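Local coordinates for protein farnesyltransferase, putative (Trypanosoma cruzi, PDB 3WCA) that probably condenses two molecules of farnesyl diphosphate into squalene, a magnesium- and NAD(P)H-dependent step that feeds sterol synthesis, at residues 171-176 / 265-270; 193-198 / 258-263; 280-285 / 317-322. The protein carries 1 engineered substitution. All coordinates share one frame; numbering follows the deposited sequence.

From the N terminus, helix 154-179 opens contact 1 and the next helix, 191-207, opens contact 2. The chain returns at 258-263 to close contact 2, then at 265-270 to close contact 1, so contact 2 is nested inside the loop of contact 1 and both use helix 261-269. Both also touch the farnesyl chain of the bound farnesyl thiodiphosphate, an example of segments far apart in sequence sharing one pocket. Contact 3 follows in series: helix 274-294 meets the turn after helix 309-318. It joins the others through Gln284, whose NE2 reaches Met196 O, and through Leu268, packed on Ala281.

Contact 1 of 3, residues 171-176 / 265-270; sequences GLTLLY and VEYLAS. With FPS (S-[(2E,6E)-3,7,11-trimethyldodeca-2,6,10-trienyl] trihydrogen thiodiphosphate), chain E.
Tyr267 overlaps Thr173 only at the far end of its ring, where its phenol OH donates a hydrogen bond of 2.7 Å to Thr173 OG1. The two side chains approach from opposite directions, and the threonine oxygen lies at the edge of the phenol ring, near its plane. Such a meeting suits helices that stand well apart, for the nearest CA atoms, those of Thr173 and Tyr267, are 9.9 Å from each other. With CG of Tyr267 trans to its own backbone N (chi1 -175°), the ring is carried outward to bridge that gap. Thr173 OG1 is also hydrogen-bonded to Gly169 O, one turn earlier in its helix, and this second bond fixes the hydroxyl that receives the phenol.

Tyr176 lies alongside the bridging hydroxyl. Its CE2 is 3.3 Å from Tyr267 OH, which approaches the ring obliquely, while its own OH makes a weak hydrogen bond to Ser280 OG of helix 274-294. Behind the bridging tyrosine, Ser270 OG closes onto Tyr267 O at 2.8 Å, and Ser270 N bonds to the same carbonyl, so two donors grip the oxygen.

The polar pair borders the hydrophobic part of the ligand pocket. Methyl C15 of the thiodiphosphate ligand comes within 3.9 Å of Tyr267 CZ, whereas the other terminal methyl, C14, rests 3.6 Å from Leu172 CD1. Tyr176 OH approaches C14 as well, at 3.8 Å. Phe60 of helix 51-72 and Phe279 of helix 274-294 pack on Leu172 from outside the two segments. Leu172, Tyr176 and Tyr267 thus wall the far end of the farnesyl chain, remote from its diphosphate, in the deep hydrophobic pocket typical of the all-helical isoprenoid synthase fold.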
loop_
_atom_site.group_PDB
_atom_site.type_symbol
_atom_site.label_atom_id
_atom_site.label_comp_id
_atom_site.label_asym_id
_atom_site.label_seq_id
_atom_site.Cartn_x
_atom_site.Cartn_y
_atom_site.Cartn_z
ATOM N N GLY A 171 9.153 8.038 -1.106
ATOM C CA GLY A 171 9.790 8.311 0.171
ATOM C C GLY A 171 10.797 7.254 0.586
ATOM O O GLY A 171 11.950 7.580 0.870
ATOM N N LEU A 172 10.366 5.992 0.626
ATOM C CA LEU A 172 11.257 4.897 0.997
ATOM C C LEU A 172 12.476 4.888 0.088
ATOM O O LEU A 172 13.597 4.801 0.560
ATOM C CB LEU A 172 10.540 3.537 0.909
ATOM C CG LEU A 172 9.471 3.263 1.972
ATOM C CD1 LEU A 172 8.834 1.895 1.740
ATOM C CD2 LEU A 172 10.097 3.332 3.353
ATOM N N THR A 173 12.249 4.972 -1.219
ATOM C CA THR A 173 13.346 4.972 -2.173
ATOM C C THR A 173 14.333 6.110 -1.855
ATOM O O THR A 173 15.548 5.929 -1.954
ATOM C CB THR A 173 12.817 5.113 -3.620
ATOM O OG1 THR A 173 11.941 4.015 -3.922
ATOM C CG2 THR A 173 13.970 5.110 -4.624
ATOM N N LEU A 174 13.817 7.273 -1.453
ATOM C CA LEU A 174 14.687 8.399 -1.117
ATOM C C LEU A 174 15.377 8.171 0.232
ATOM O O LEU A 174 16.466 8.686 0.469
ATOM C CB LEU A 174 13.898 9.710 -1.091
ATOM C CG LEU A 174 13.352 10.211 -2.434
ATOM C CD1 LEU A 174 12.428 11.403 -2.178
ATOM C CD2 LEU A 174 14.497 10.595 -3.376
ATOM N N LEU A 175 14.743 7.416 1.123
ATOM C CA LEU A 175 15.375 7.125 2.399
ATOM C C LEU A 175 16.492 6.102 2.177
ATOM O O LEU A 175 17.504 6.144 2.863
ATOM C CB LEU A 175 14.375 6.570 3.416
ATOM C CG LEU A 175 13.387 7.532 4.060
ATOM C CD1 LEU A 175 12.548 6.760 5.061
ATOM C CD2 LEU A 175 14.119 8.672 4.762
ATOM N N TYR A 176 16.309 5.189 1.223
ATOM C CA TYR A 176 17.329 4.174 0.938
ATOM C C TYR A 176 18.602 4.829 0.399
ATOM O O TYR A 176 19.717 4.469 0.788
ATOM C CB TYR A 176 16.855 3.149 -0.111
ATOM C CG TYR A 176 15.611 2.332 0.218
ATOM C CD1 TYR A 176 15.129 2.219 1.518
ATOM C CD2 TYR A 176 14.928 1.654 -0.794
ATOM C CE1 TYR A 176 13.982 1.448 1.802
ATOM C CE2 TYR A 176 13.798 0.887 -0.524
ATOM C CZ TYR A 176 13.327 0.787 0.765
ATOM O OH TYR A 176 12.198 0.029 1.008
ATOM N N VAL A 265 9.150 -6.188 -10.388
ATOM C CA VAL A 265 10.284 -7.077 -10.597
ATOM C C VAL A 265 11.554 -6.260 -10.859
ATOM O O VAL A 265 12.607 -6.543 -10.294
ATOM C CB VAL A 265 10.007 -8.065 -11.764
ATOM C CG1 VAL A 265 11.297 -8.755 -12.216
ATOM C CG2 VAL A 265 9.011 -9.122 -11.304
ATOM N N GLU A 266 11.448 -5.227 -11.690
ATOM C CA GLU A 266 12.597 -4.384 -11.998
ATOM C C GLU A 266 13.115 -3.657 -10.762
ATOM O O GLU A 266 14.319 -3.632 -10.508
ATOM C CB GLU A 266 12.237 -3.356 -13.075
ATOM C CG GLU A 266 11.962 -3.968 -14.427
ATOM C CD GLU A 266 13.074 -4.905 -14.878
ATOM O OE1 GLU A 266 14.261 -4.510 -14.807
ATOM O OE2 GLU A 266 12.755 -6.034 -15.307
ATOM N N TYR A 267 12.213 -3.046 -10.005
ATOM C CA TYR A 267 12.621 -2.343 -8.798
ATOM C C TYR A 267 13.297 -3.300 -7.808
ATOM O O TYR A 267 14.369 -3.002 -7.286
ATOM C CB TYR A 267 11.416 -1.669 -8.134
ATOM C CG TYR A 267 11.771 -0.821 -6.932
ATOM C CD1 TYR A 267 11.899 -1.390 -5.661
ATOM C CD2 TYR A 267 12.025 0.544 -7.074
ATOM C CE1 TYR A 267 12.274 -0.618 -4.551
ATOM C CE2 TYR A 267 12.403 1.325 -5.974
ATOM C CZ TYR A 267 12.523 0.738 -4.716
ATOM O OH TYR A 267 12.863 1.512 -3.631
ATOM N N LEU A 268 12.684 -4.448 -7.538
ATOM C CA LEU A 268 13.295 -5.386 -6.592
ATOM C C LEU A 268 14.677 -5.856 -7.070
ATOM O O LEU A 268 15.593 -6.031 -6.272
ATOM C CB LEU A 268 12.379 -6.600 -6.363
ATOM C CG LEU A 268 11.085 -6.300 -5.591
ATOM C CD1 LEU A 268 10.254 -7.582 -5.461
ATOM C CD2 LEU A 268 11.428 -5.729 -4.203
ATOM N N ALA A 269 14.821 -6.044 -8.375
ATOM C CA ALA A 269 16.082 -6.497 -8.938
ATOM C C ALA A 269 17.152 -5.412 -8.968
ATOM O O ALA A 269 18.317 -5.699 -9.226
ATOM C CB ALA A 269 15.860 -7.053 -10.338
ATOM N N SER A 270 16.780 -4.171 -8.690
ATOM C CA SER A 270 17.762 -3.092 -8.702
ATOM C C SER A 270 18.339 -2.856 -7.317
ATOM O O SER A 270 19.269 -2.069 -7.162
ATOM C CB SER A 270 17.142 -1.787 -9.216
ATOM O OG SER A 270 16.285 -1.196 -8.248
HETATM C C1 FPS E . -1.868 -0.126 4.377
HETATM S S1 FPS E . -1.281 -0.033 6.139
HETATM C C2 FPS E . -0.861 0.614 3.444
HETATM C C3 FPS E . -0.439 0.316 2.153
HETATM C C4 FPS E . -0.921 -0.868 1.344
HETATM C C5 FPS E . 0.585 1.239 1.533
HETATM C C6 FPS E . 2.057 1.138 2.042
HETATM C C7 FPS E . 2.948 1.285 0.828
HETATM C C8 FPS E . 4.239 0.933 0.723
HETATM C C10 FPS E . 4.909 1.208 -0.636
HETATM C C9 FPS E . 5.045 0.297 1.862
HETATM C C11 FPS E . 6.025 0.234 -0.937
HETATM C C12 FPS E . 6.933 0.835 -1.979
HETATM C C13 FPS E . 8.266 0.635 -2.068
HETATM C C14 FPS E . 9.064 -0.250 -1.101
HETATM C C15 FPS E . 9.011 1.330 -3.205
HETATM P PA FPS E . -0.377 -1.814 6.686
HETATM O O1A FPS E . 0.723 -2.186 5.652
HETATM O O2A FPS E . 0.238 -1.601 8.046
HETATM O O3A FPS E . -1.420 -3.071 7.062
HETATM P PB FPS E . -2.759 -3.791 6.319
HETATM O O1B FPS E . -2.666 -5.345 6.383
HETATM O O2B FPS E . -4.057 -3.382 7.106
HETATM O O3B FPS E . -2.790 -3.421 4.778
#

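Contact 2 of 3, residues 193-198 / 258-263; sequences ANHMGL and LVHVPH. With FPS (S-[(2E,6E)-3,7,11-trimethyldodeca-2,6,10-trienyl] trihydrogen thiodiphosphate), chain E.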
loop_
_atom_site.group_PDB
_atom_site.type_symbol
_atom_site.label_atom_id
_atom_site.label_comp_id
_atom_site.label_asym_id
_atom_site.label_seq_id
_atom_site.Cartn_x
_atom_site.Cartn_y
_atom_site.Cartn_z
ATOM N N ALA A 193 9.164 2.939 -8.368
ATOM C CA ALA A 193 8.918 3.001 -6.930
ATOM C C ALA A 193 7.419 3.224 -6.738
ATOM O O ALA A 193 6.812 2.684 -5.815
ATOM C CB ALA A 193 9.699 4.138 -6.303
ATOM N N ASN A 194 6.838 4.022 -7.628
ATOM C CA ASN A 194 5.416 4.323 -7.585
ATOM C C ASN A 194 4.623 3.060 -7.924
ATOM O O ASN A 194 3.572 2.803 -7.338
ATOM C CB ASN A 194 5.075 5.429 -8.591
ATOM C CG ASN A 194 3.635 5.859 -8.505
ATOM O OD1 ASN A 194 3.223 6.508 -7.543
ATOM N ND2 ASN A 194 2.847 5.481 -9.505
ATOM N N HIS A 195 5.114 2.298 -8.895
ATOM C CA HIS A 195 4.472 1.051 -9.273
ATOM C C HIS A 195 4.432 0.126 -8.043
ATOM O O HIS A 195 3.419 -0.510 -7.769
ATOM C CB HIS A 195 5.256 0.363 -10.391
ATOM C CG HIS A 195 4.960 0.893 -11.760
ATOM N ND1 HIS A 195 3.741 0.715 -12.378
ATOM C CD2 HIS A 195 5.730 1.581 -12.637
ATOM C CE1 HIS A 195 3.773 1.270 -13.578
ATOM N NE2 HIS A 195 4.969 1.802 -13.758
ATOM N N MET A 196 5.542 0.062 -7.310
ATOM C CA MET A 196 5.642 -0.778 -6.117
ATOM C C MET A 196 4.525 -0.419 -5.142
ATOM O O MET A 196 3.850 -1.298 -4.621
ATOM C CB MET A 196 7.015 -0.586 -5.445
ATOM C CG MET A 196 8.193 -1.235 -6.199
ATOM S SD MET A 196 8.466 -2.981 -5.711
ATOM C CE MET A 196 8.933 -2.726 -3.977
ATOM N N GLY A 197 4.327 0.878 -4.912
ATOM C CA GLY A 197 3.278 1.305 -4.011
ATOM C C GLY A 197 1.890 0.978 -4.550
ATOM O O GLY A 197 1.009 0.559 -3.795
ATOM N N LEU A 198 1.694 1.151 -5.857
ATOM C CA LEU A 198 0.393 0.883 -6.449
ATOM C C LEU A 198 0.008 -0.577 -6.399
ATOM O O LEU A 198 -1.151 -0.895 -6.155
ATOM C CB LEU A 198 0.329 1.389 -7.896
ATOM C CG LEU A 198 -0.324 2.769 -8.047
ATOM C CD1 LEU A 198 0.439 3.781 -7.227
ATOM C CD2 LEU A 198 -0.350 3.186 -9.520
ATOM N N LEU A 258 -2.230 -6.207 -12.223
ATOM C CA LEU A 258 -1.145 -6.969 -12.815
ATOM C C LEU A 258 -0.220 -6.127 -13.674
ATOM O O LEU A 258 0.921 -6.515 -13.920
ATOM C CB LEU A 258 -1.707 -8.126 -13.638
ATOM C CG LEU A 258 -2.189 -9.301 -12.792
ATOM C CD1 LEU A 258 -2.838 -10.365 -13.682
ATOM C CD2 LEU A 258 -0.989 -9.875 -12.046
ATOM N N VAL A 259 -0.720 -4.987 -14.135
ATOM C CA VAL A 259 0.061 -4.062 -14.961
ATOM C C VAL A 259 1.356 -3.671 -14.244
ATOM O O VAL A 259 2.394 -3.475 -14.871
ATOM C CB VAL A 259 -0.740 -2.742 -15.256
ATOM C CG1 VAL A 259 0.151 -1.725 -15.943
ATOM C CG2 VAL A 259 -1.948 -3.032 -16.147
ATOM N N HIS A 260 1.292 -3.583 -12.921
ATOM C CA HIS A 260 2.435 -3.162 -12.125
ATOM C C HIS A 260 3.528 -4.172 -11.826
ATOM O O HIS A 260 4.636 -3.782 -11.475
ATOM C CB HIS A 260 1.925 -2.607 -10.808
ATOM C CG HIS A 260 0.880 -1.555 -10.978
ATOM N ND1 HIS A 260 1.160 -0.310 -11.498
ATOM C CD2 HIS A 260 -0.452 -1.577 -10.736
ATOM C CE1 HIS A 260 0.042 0.390 -11.569
ATOM N NE2 HIS A 260 -0.948 -0.355 -11.114
ATOM N N VAL A 261 3.229 -5.455 -11.989
ATOM C CA VAL A 261 4.175 -6.513 -11.652
ATOM C C VAL A 261 5.519 -6.497 -12.369
ATOM O O VAL A 261 6.560 -6.674 -11.734
ATOM C CB VAL A 261 3.488 -7.895 -11.777
ATOM C CG1 VAL A 261 4.465 -9.033 -11.465
ATOM C CG2 VAL A 261 2.317 -7.947 -10.804
ATOM N N PRO A 262 5.533 -6.270 -13.690
ATOM C CA PRO A 262 6.842 -6.257 -14.350
ATOM C C PRO A 262 7.765 -5.200 -13.748
ATOM O O PRO A 262 8.976 -5.396 -13.673
ATOM C CB PRO A 262 6.491 -5.948 -15.801
ATOM C CG PRO A 262 5.117 -6.570 -15.950
ATOM C CD PRO A 262 4.444 -6.136 -14.673
ATOM N N HIS A 263 7.168 -4.090 -13.312
ATOM C CA HIS A 263 7.883 -2.954 -12.729
ATOM C C HIS A 263 8.324 -3.232 -11.299
ATOM O O HIS A 263 9.326 -2.703 -10.828
ATOM C CB HIS A 263 6.986 -1.718 -12.785
ATOM C CG HIS A 263 6.492 -1.406 -14.163
ATOM N ND1 HIS A 263 7.282 -0.803 -15.120
ATOM C CD2 HIS A 263 5.311 -1.675 -14.768
ATOM C CE1 HIS A 263 6.610 -0.717 -16.253
ATOM N NE2 HIS A 263 5.410 -1.239 -16.067
HETATM C C1 FPS E . -1.868 -0.126 4.377
HETATM S S1 FPS E . -1.281 -0.033 6.139
HETATM C C2 FPS E . -0.861 0.614 3.444
HETATM C C3 FPS E . -0.439 0.316 2.153
HETATM C C4 FPS E . -0.921 -0.868 1.344
HETATM C C5 FPS E . 0.585 1.239 1.533
HETATM C C6 FPS E . 2.057 1.138 2.042
HETATM C C7 FPS E . 2.948 1.285 0.828
HETATM C C8 FPS E . 4.239 0.933 0.723
HETATM C C10 FPS E . 4.909 1.208 -0.636
HETATM C C9 FPS E . 5.045 0.297 1.862
HETATM C C11 FPS E . 6.025 0.234 -0.937
HETATM C C12 FPS E . 6.933 0.835 -1.979
HETATM C C13 FPS E . 8.266 0.635 -2.068
HETATM C C14 FPS E . 9.064 -0.250 -1.101
HETATM C C15 FPS E . 9.011 1.330 -3.205
HETATM P PA FPS E . -0.377 -1.814 6.686
HETATM O O1A FPS E . 0.723 -2.186 5.652
HETATM O O2A FPS E . 0.238 -1.601 8.046
HETATM O O3A FPS E . -1.420 -3.071 7.062
HETATM P PB FPS E . -2.759 -3.791 6.319
HETATM O O1B FPS E . -2.666 -5.345 6.383
HETATM O O2B FPS E . -4.057 -3.382 7.106
HETATM O O3B FPS E . -2.790 -3.421 4.778
#
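His195 meets the second segment with nearly every atom of its side chain, beginning at CB, which lies 3.6 Å from His263 CB. Its torsion (chi1 -82°) keeps CG beside the backbone N, and from there the ring spreads over the face of His263. CG comes within 3.5 Å of His263 CB, and CD2 within 3.4 Å of His263 CG. Farther round, CE1 is 3.5 Å from His263 CD2 and NE2 stands above the centre of the His263 ring. The result is a face-to-face stack, with centroids 3.8 Å apart and planes only 7° from parallel.

ND1, still over the stack, also meets a second histidine. His195 ND1 and His260 ND1 share a hydrogen bond of 2.9 Å, nearly straight at 164°, and each nitrogen lies at the edge of the other ring. Leu198 then holds His260 from above: its CB sits over the middle of the imidazole in a CH-pi contact, 3.9 Å from the centroid. Lys202 NZ is hydrogen-bonded to His260 NE2, so both nitrogens of that ring have partners and its rotation is probably fixed.

This three-histidine cluster joins the side of helix 191-207 to the type I turn of residues 258-261 and to His263 on helix 261-269. The ligand side of helix 191-207 carries Met196 and Gly197 against the farnesyl chain, while Val261 and Pro262 lean on helix 347-362.

Contact 3 of 3, residues 280-285 / 317-322; sequences SAIPQV and HYSTEL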
loop_
_atom_site.group_PDB
_atom_site.type_symbol
_atom_site.label_atom_id
_atom_site.label_comp_id
_atom_site.label_asym_id
_atom_site.label_seq_id
_atom_site.Cartn_x
_atom_site.Cartn_y
_atom_site.Cartn_z
ATOM N N SER A 280 11.629 -4.618 1.328
ATOM C CA SER A 280 10.915 -4.229 0.106
ATOM C C SER A 280 10.186 -5.368 -0.616
ATOM O O SER A 280 9.098 -5.178 -1.170
ATOM C CB SER A 280 11.897 -3.577 -0.879
ATOM O OG SER A 280 12.453 -2.376 -0.343
ATOM N N ALA A 281 10.785 -6.551 -0.580
ATOM C CA ALA A 281 10.253 -7.727 -1.259
ATOM C C ALA A 281 9.076 -8.425 -0.601
ATOM O O ALA A 281 8.121 -8.797 -1.275
ATOM C CB ALA A 281 11.368 -8.737 -1.465
ATOM N N ILE A 282 9.156 -8.613 0.709
ATOM C CA ILE A 282 8.118 -9.323 1.436
ATOM C C ILE A 282 6.699 -8.836 1.192
ATOM O O ILE A 282 5.820 -9.636 0.907
ATOM C CB ILE A 282 8.452 -9.345 2.941
ATOM C CG1 ILE A 282 9.653 -10.283 3.155
ATOM C CG2 ILE A 282 7.235 -9.767 3.771
ATOM C CD1 ILE A 282 10.237 -10.251 4.568
ATOM N N PRO A 283 6.453 -7.524 1.298
ATOM C CA PRO A 283 5.089 -7.051 1.058
ATOM C C PRO A 283 4.649 -7.315 -0.388
ATOM O O PRO A 283 3.482 -7.622 -0.641
ATOM C CB PRO A 283 5.186 -5.559 1.382
ATOM C CG PRO A 283 6.304 -5.518 2.440
ATOM C CD PRO A 283 7.309 -6.425 1.776
ATOM N N GLN A 284 5.578 -7.204 -1.333
ATOM C CA GLN A 284 5.243 -7.450 -2.726
ATOM C C GLN A 284 4.874 -8.921 -2.933
ATOM O O GLN A 284 3.882 -9.227 -3.589
ATOM C CB GLN A 284 6.410 -7.077 -3.654
ATOM C CG GLN A 284 6.820 -5.593 -3.636
ATOM C CD GLN A 284 5.696 -4.661 -4.037
ATOM O OE1 GLN A 284 4.882 -4.990 -4.904
ATOM N NE2 GLN A 284 5.646 -3.489 -3.418
ATOM N N VAL A 285 5.667 -9.835 -2.384
ATOM C CA VAL A 285 5.355 -11.251 -2.547
ATOM C C VAL A 285 4.003 -11.581 -1.883
ATOM O O VAL A 285 3.223 -12.374 -2.406
ATOM C CB VAL A 285 6.466 -12.133 -1.957
ATOM C CG1 VAL A 285 6.067 -13.598 -2.032
ATOM C CG2 VAL A 285 7.763 -11.898 -2.722
ATOM N N HIS A 317 10.374 -16.104 5.237
ATOM C CA HIS A 317 11.615 -16.846 5.302
ATOM C C HIS A 317 12.509 -16.790 4.080
ATOM O O HIS A 317 13.719 -16.601 4.212
ATOM C CB HIS A 317 11.357 -18.318 5.622
ATOM C CG HIS A 317 12.614 -19.126 5.688
ATOM N ND1 HIS A 317 13.461 -19.092 6.777
ATOM C CD2 HIS A 317 13.232 -19.888 4.754
ATOM C CE1 HIS A 317 14.548 -19.794 6.508
ATOM N NE2 HIS A 317 14.435 -20.286 5.287
ATOM N N TYR A 318 11.929 -16.960 2.899
ATOM C CA TYR A 318 12.711 -16.985 1.670
ATOM C C TYR A 318 12.931 -15.695 0.896
ATOM O O TYR A 318 13.827 -15.644 0.056
ATOM C CB TYR A 318 12.131 -18.030 0.717
ATOM C CG TYR A 318 12.361 -19.455 1.158
ATOM C CD1 TYR A 318 13.579 -20.092 0.917
ATOM C CD2 TYR A 318 11.367 -20.165 1.830
ATOM C CE1 TYR A 318 13.799 -21.404 1.336
ATOM C CE2 TYR A 318 11.574 -21.472 2.253
ATOM C CZ TYR A 318 12.793 -22.088 2.003
ATOM O OH TYR A 318 13.000 -23.388 2.421
ATOM N N SER A 319 12.135 -14.663 1.152
ATOM C CA SER A 319 12.295 -13.402 0.429
ATOM C C SER A 319 13.472 -12.576 0.942
ATOM O O SER A 319 13.310 -11.394 1.252
ATOM C CB SER A 319 11.023 -12.558 0.534
ATOM O OG SER A 319 9.892 -13.280 0.090
ATOM N N THR A 320 14.653 -13.189 1.019
ATOM C CA THR A 320 15.852 -12.504 1.496
ATOM C C THR A 320 16.777 -12.144 0.349
ATOM O O THR A 320 17.638 -11.279 0.489
ATOM C CB THR A 320 16.654 -13.365 2.489
ATOM O OG1 THR A 320 16.845 -14.676 1.944
ATOM C CG2 THR A 320 15.938 -13.461 3.807
ATOM N N GLU A 321 16.606 -12.821 -0.778
ATOM C CA GLU A 321 17.423 -12.559 -1.955
ATOM C C GLU A 321 16.560 -12.702 -3.211
ATOM O O GLU A 321 15.546 -13.391 -3.198
ATOM C CB GLU A 321 18.623 -13.520 -1.999
ATOM C CG GLU A 321 18.257 -14.973 -2.217
ATOM C CD GLU A 321 18.275 -15.370 -3.682
ATOM O OE1 GLU A 321 17.785 -16.475 -3.993
ATOM O OE2 GLU A 321 18.790 -14.591 -4.522
ATOM N N LEU A 322 16.989 -12.045 -4.284
ATOM C CA LEU A 322 16.292 -12.016 -5.556
ATOM C C LEU A 322 15.777 -13.326 -6.142
ATOM O O LEU A 322 14.576 -13.466 -6.390
ATOM C CB LEU A 322 17.174 -11.319 -6.599
ATOM C CG LEU A 322 16.510 -11.051 -7.949
ATOM C CD1 LEU A 322 15.292 -10.178 -7.735
ATOM C CD2 LEU A 322 17.498 -10.375 -8.895
#
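Ser319 OG is hydrogen-bonded to Ile315 O in the last turn of helix 309-318, which it follows, and lies against Val285 CG2 of helix 274-294, 3.8 Å away. The serine stands at the centre of an inverse gamma turn, the tight corner by which helix 309-318 ends and the chain swings into helix 322-338. Thr320 N marks this corner with a weak bond of 2.8 Å to Tyr318 O. The chain leaves helical geometry at Ser319, and here the two backbones come close: Ser319 CA and Ile282 CA are 5.9 Å apart.

Serine and, beside it, Ala281 are small, which is consistent with so close an approach. Ser319 CB is met by Ile282 CG1 at 3.7 Å, and Ala281 CB lies 4.3 Å from the same carbon. Together Ala281, Ile282 and Val285 supply the apolar atoms around one buried serine. The serine hydroxyl, turned beside its own backbone N (chi1 -55°), reaches back to Ile315, so its polar demand is met by the helix end it follows and the interface can remain apolar. Helix 274-294 is kinked here, where the ring nitrogen of Pro283 makes no bond to the preceding turn.

The loop is fastened on its other side as well. Glu321 is the N-cap of helix 322-338, with OE1 bonded to Ala324 N and OE2 to Gln323 N, and its carboxylate would probably interact favourably with the N-terminal end of that helix. Val285 extends the join by touching Thr325 and Leu329 of the same helix. Just past the cap, Leu322 reaches helix 261-269, its CD1 4.0 Å from Ala269 CA.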